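Local coordinates for protein endoglucanase FnCel5A (Fervidobacterium nodosum, PDB 3NCO) that probably hydrolyses beta-1,4-glucosidic bonds of cellulose as an endoglucanase of glycoside hydrolase family 5, at residues A[86-89]-A[90-94]; A[216-219]-A[220-224]. All blocks are in the same frame, centred on the assembly; numbering follows the deposited sequence.

Interaction 1. Residues A[86-89]-A[90-94]; sequences HVVD and VALKN
His-86 and Val-90, one helical turn apart, meet through a CH-pi contact. Methyl CG2 of Val-90 stands over one face of the imidazole, 3.8 Å from the ring centroid of His-86, displaced toward the rim so that CE1 and NE2 are the ring atoms it approaches most closely. The histidine's first torsion (170°) sets CG opposite the backbone N and leans the ring along the helix toward Val-90, although the CB itself heads away. With NE2 hydrogen-bonded to Asp-44, the rotation of the ring is probably fixed while one face rests against the Val-90 methyl. A leucine in its place would probably leave Asp-44 without this partner and deprive the Val-90 methyl of its flat aromatic seat. In the backbone, His-86 O takes the amide N of Val-90 at 3.0 Å, almost straight. Val-87 contributes its carbonyl, which accepts Ala-91 N at 3.1 Å, while its side chain is turned inward. Val-88 binds Leu-92 N through its O, and the two side chains run alongside each other, Val-88 CG1 lying 3.8 Å from Leu-92 CD1. Asp-89 O receives Lys-93 N in a more bent bond (143°), and its carboxylate OD1 is bonded instead to Tyr-133 OH. Beyond it the helix stops at Asn-94, whose side chain folds back: ND2 reaches Val-90 O at 2.9 Å, and the amide N of Asn-94 binds that same oxygen from the other face of its carbonyl plane. This turn closes helix 78-93 of the beta-alpha-beta unit between strands 57-60 and 97-101: Val-87 packs on Ile-60 of strand 57-60, Ala-91 reaches Val-58 and Val-98 of the two strands, and both touch Phe-47 of helix 44-53, whereas Val-88 and Leu-92 cover strand 97-101 and Tyr-133.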
loop_
_atom_site.group_PDB
_atom_site.type_symbol
_atom_site.label_atom_id
_atom_site.label_comp_id
_atom_site.label_asym_id
_atom_site.label_seq_id
_atom_site.Cartn_x
_atom_site.Cartn_y
_atom_site.Cartn_z
ATOM N N HIS A 86 14.736 -6.543 10.579
ATOM C CA HIS A 86 14.424 -6.163 11.957
ATOM C C HIS A 86 13.004 -5.603 12.087
ATOM O O HIS A 86 12.228 -5.986 12.966
ATOM C CB HIS A 86 15.426 -5.162 12.507
ATOM C CG HIS A 86 14.997 -4.570 13.811
ATOM N ND1 HIS A 86 15.117 -5.251 15.012
ATOM C CD2 HIS A 86 14.368 -3.406 14.093
ATOM C CE1 HIS A 86 14.624 -4.498 15.989
ATOM N NE2 HIS A 86 14.162 -3.369 15.454
ATOM N N VAL A 87 12.639 -4.717 11.148
ATOM C CA VAL A 87 11.339 -4.063 11.237
ATOM C C VAL A 87 10.188 -5.072 11.012
ATOM O O VAL A 87 9.125 -5.004 11.639
ATOM C CB VAL A 87 11.303 -2.916 10.187
ATOM C CG1 VAL A 87 9.928 -2.471 9.910
ATOM C CG2 VAL A 87 12.156 -1.767 10.670
ATOM N N VAL A 88 10.358 -5.965 10.052
ATOM C CA VAL A 88 9.369 -7.049 9.855
ATOM C C VAL A 88 9.260 -7.940 11.075
ATOM O O VAL A 88 8.131 -8.283 11.479
ATOM C CB VAL A 88 9.843 -8.004 8.807
ATOM C CG1 VAL A 88 8.881 -9.185 8.690
ATOM C CG2 VAL A 88 9.832 -7.256 7.491
ATOM N N ASP A 89 10.412 -8.275 11.673
ATOM C CA ASP A 89 10.440 -9.124 12.873
ATOM C C ASP A 89 9.606 -8.517 14.000
ATOM O O ASP A 89 8.786 -9.197 14.631
ATOM C CB ASP A 89 11.873 -9.307 13.387
ATOM C CG ASP A 89 12.699 -10.258 12.545
ATOM O OD1 ASP A 89 12.132 -11.005 11.727
ATOM O OD2 ASP A 89 13.940 -10.256 12.760
ATOM N N VAL A 90 9.828 -7.228 14.262
ATOM C CA VAL A 90 9.101 -6.559 15.328
ATOM C C VAL A 90 7.600 -6.502 15.019
ATOM O O VAL A 90 6.770 -6.656 15.904
ATOM C CB VAL A 90 9.653 -5.135 15.534
ATOM C CG1 VAL A 90 8.836 -4.400 16.566
ATOM C CG2 VAL A 90 11.104 -5.169 15.962
ATOM N N ALA A 91 7.230 -6.247 13.771
ATOM C CA ALA A 91 5.786 -6.166 13.533
ATOM C C ALA A 91 5.112 -7.538 13.698
ATOM O O ALA A 91 4.039 -7.632 14.259
ATOM C CB ALA A 91 5.532 -5.624 12.114
ATOM N N LEU A 92 5.788 -8.599 13.260
ATOM C CA LEU A 92 5.263 -9.973 13.418
ATOM C C LEU A 92 5.241 -10.350 14.887
ATOM O O LEU A 92 4.354 -11.095 15.345
ATOM C CB LEU A 92 6.103 -10.964 12.615
ATOM C CG LEU A 92 6.018 -10.942 11.111
ATOM C CD1 LEU A 92 7.054 -11.928 10.571
ATOM C CD2 LEU A 92 4.568 -11.283 10.663
ATOM N N LYS A 93 6.199 -9.821 15.635
ATOM C CA LYS A 93 6.236 -10.079 17.052
ATOM C C LYS A 93 4.980 -9.527 17.733
ATOM O O LYS A 93 4.507 -10.085 18.702
ATOM C CB LYS A 93 7.522 -9.482 17.683
ATOM C CG LYS A 93 7.502 -9.408 19.206
ATOM C CD LYS A 93 8.733 -8.631 19.751
ATOM C CE LYS A 93 8.854 -8.795 21.285
ATOM N NZ LYS A 93 10.046 -8.034 21.805
ATOM N N ASN A 94 4.451 -8.425 17.180
ATOM C CA ASN A 94 3.263 -7.771 17.733
ATOM C C ASN A 94 1.998 -8.242 17.007
ATOM O O ASN A 94 0.949 -7.571 17.049
ATOM C CB ASN A 94 3.413 -6.248 17.595
ATOM C CG ASN A 94 4.321 -5.685 18.639
ATOM O OD1 ASN A 94 3.917 -5.488 19.785
ATOM N ND2 ASN A 94 5.589 -5.456 18.257
#

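Interaction 2. Residues A[216-219]-A[220-224]; sequences EWVS and PTLPI
Ser-219 and Pro-220 are joined by a cis peptide, and the contact is the tight turn this bond creates, on the surface in the long loop between helices 208-211 and 232-252. The chain reverses sharply here: Val-218 CA and Thr-221 CA come within 5.3 Å of each other. Val-218 O lies 3.2 Å from Thr-221 N, yet the angle is too poor for a hydrogen bond. Together with the extended backbone angles of Ser-219 and Pro-220 (psi 151° at the proline), this matches a type VI turn, with its cis proline third, of the VIb form, in which the extended proline leaves no hydrogen bond across the mouth. In the (beta/alpha)8 barrel of this cellulase family the loop follows strand 198-204, at the C-terminal rim where such barrels place their active sites. A water sits inside the bend and takes over the bridging: it hydrogen-bonds Glu-216 O at 2.7 Å, and also Val-218 O and Thr-221 OG1. Outside this pocket Glu-216 bends back at its second torsion (-71°), which brings the carboxylate over the threonine obliquely. OE2 passes 3.8 Å from Thr-221 CG2, and OE1 lies 3.4 Å from Thr-221 OG1; a long, weak ion pair links OE2 to Lys-266. On another side of the turn, Val-218 crosses Leu-222 at a slant, its CG1 4.2 Å from Leu-222 CG. Leu-222 is tied by backbone hydrogen bonding to Gly-214, and Trp-217 meets the ring of Tyr-264 edge-to-face.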
loop_
_atom_site.group_PDB
_atom_site.type_symbol
_atom_site.label_atom_id
_atom_site.label_comp_id
_atom_site.label_asym_id
_atom_site.label_seq_id
_atom_site.Cartn_x
_atom_site.Cartn_y
_atom_site.Cartn_z
ATOM N N GLU A 216 1.718 20.629 -1.145
ATOM C CA GLU A 216 2.660 21.421 -1.963
ATOM C C GLU A 216 3.418 20.618 -3.010
ATOM O O GLU A 216 3.955 21.191 -3.969
ATOM C CB GLU A 216 3.647 22.156 -1.054
ATOM C CG GLU A 216 2.950 23.166 -0.108
ATOM C CD GLU A 216 2.410 24.410 -0.826
ATOM O OE1 GLU A 216 2.945 24.778 -1.903
ATOM O OE2 GLU A 216 1.448 25.039 -0.315
ATOM N N TRP A 217 3.503 19.306 -2.828
ATOM C CA TRP A 217 4.153 18.452 -3.821
ATOM C C TRP A 217 3.331 18.207 -5.108
ATOM O O TRP A 217 3.774 17.512 -6.026
ATOM C CB TRP A 217 4.539 17.111 -3.184
ATOM C CG TRP A 217 3.384 16.245 -2.756
ATOM C CD1 TRP A 217 2.802 15.234 -3.488
ATOM C CD2 TRP A 217 2.688 16.274 -1.491
ATOM N NE1 TRP A 217 1.782 14.639 -2.759
ATOM C CE2 TRP A 217 1.683 15.264 -1.543
ATOM C CE3 TRP A 217 2.812 17.051 -0.328
ATOM C CZ2 TRP A 217 0.811 15.000 -0.464
ATOM C CZ3 TRP A 217 1.929 16.808 0.740
ATOM C CH2 TRP A 217 0.941 15.782 0.658
ATOM N N VAL A 218 2.100 18.687 -5.134
ATOM C CA VAL A 218 1.244 18.469 -6.313
ATOM C C VAL A 218 1.403 19.713 -7.160
ATOM O O VAL A 218 1.494 20.805 -6.615
ATOM C CB VAL A 218 -0.229 18.286 -5.876
ATOM C CG1 VAL A 218 -1.201 18.278 -7.093
ATOM C CG2 VAL A 218 -0.349 17.011 -5.075
ATOM N N SER A 219 1.406 19.540 -8.475
ATOM C CA SER A 219 1.652 20.657 -9.390
ATOM C C SER A 219 0.475 20.803 -10.394
ATOM O O SER A 219 0.259 19.921 -11.195
ATOM C CB SER A 219 3.022 20.427 -10.084
ATOM O OG SER A 219 3.382 21.548 -10.866
ATOM N N PRO A 220 -0.288 21.902 -10.345
ATOM C CA PRO A 220 -0.242 23.085 -9.489
ATOM C C PRO A 220 -0.731 22.738 -8.072
ATOM O O PRO A 220 -1.516 21.804 -7.880
ATOM C CB PRO A 220 -1.214 24.060 -10.171
ATOM C CG PRO A 220 -2.230 23.136 -10.862
ATOM C CD PRO A 220 -1.379 21.987 -11.346
ATOM N N THR A 221 -0.235 23.455 -7.075
ATOM C CA THR A 221 -0.795 23.291 -5.731
ATOM C C THR A 221 -2.291 23.591 -5.827
ATOM O O THR A 221 -2.705 24.549 -6.489
ATOM C CB THR A 221 -0.100 24.213 -4.734
ATOM O OG1 THR A 221 1.306 23.909 -4.734
ATOM C CG2 THR A 221 -0.688 24.018 -3.336
ATOM N N LEU A 222 -3.098 22.706 -5.230
ATOM C CA LEU A 222 -4.563 22.820 -5.300
ATOM C C LEU A 222 -5.108 23.665 -4.166
ATOM O O LEU A 222 -4.591 23.583 -3.018
ATOM C CB LEU A 222 -5.191 21.402 -5.249
ATOM C CG LEU A 222 -4.674 20.460 -6.351
ATOM C CD1 LEU A 222 -5.316 19.062 -6.263
ATOM C CD2 LEU A 222 -4.852 21.026 -7.777
ATOM N N PRO A 223 -6.159 24.480 -4.472
ATOM C CA PRO A 223 -6.765 25.364 -3.485
ATOM C C PRO A 223 -7.245 24.645 -2.230
ATOM O O PRO A 223 -7.773 23.525 -2.329
ATOM C CB PRO A 223 -8.013 25.925 -4.211
ATOM C CG PRO A 223 -7.740 25.738 -5.664
ATOM C CD PRO A 223 -6.797 24.599 -5.807
ATOM N N ILE A 224 -7.110 25.286 -1.075
ATOM C CA ILE A 224 -7.710 24.759 0.159
ATOM C C ILE A 224 -9.163 25.251 0.367
ATOM O O ILE A 224 -9.730 25.959 -0.490
ATOM C CB ILE A 224 -6.882 25.017 1.421
ATOM C CG1 ILE A 224 -6.648 26.522 1.653
ATOM C CG2 ILE A 224 -5.546 24.273 1.348
ATOM C CD1 ILE A 224 -6.464 26.837 3.109
HETATM O O HOH W 1 3.090 22.679 -6.034
#

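Interactions 1 and 2 come in series along one chain; both lie outside the closed eight-stranded parallel sheet of the same barrel domain and share no helix or strand. Their centres lie 36 Å apart, on opposite sides of the chain's centre, and their nearest atoms are about 22 Å from each other. Residues 86-94 end an outer helix just before the chain enters strand 97-101, whereas residues 216-224 belong to an excursion that follows strand 198-204. The pair thus illustrates a division common to TIM barrels: regular helical packing leads chain into the strands, while longer, irregular loops leave their C-terminal ends, where catalysis is usually housed.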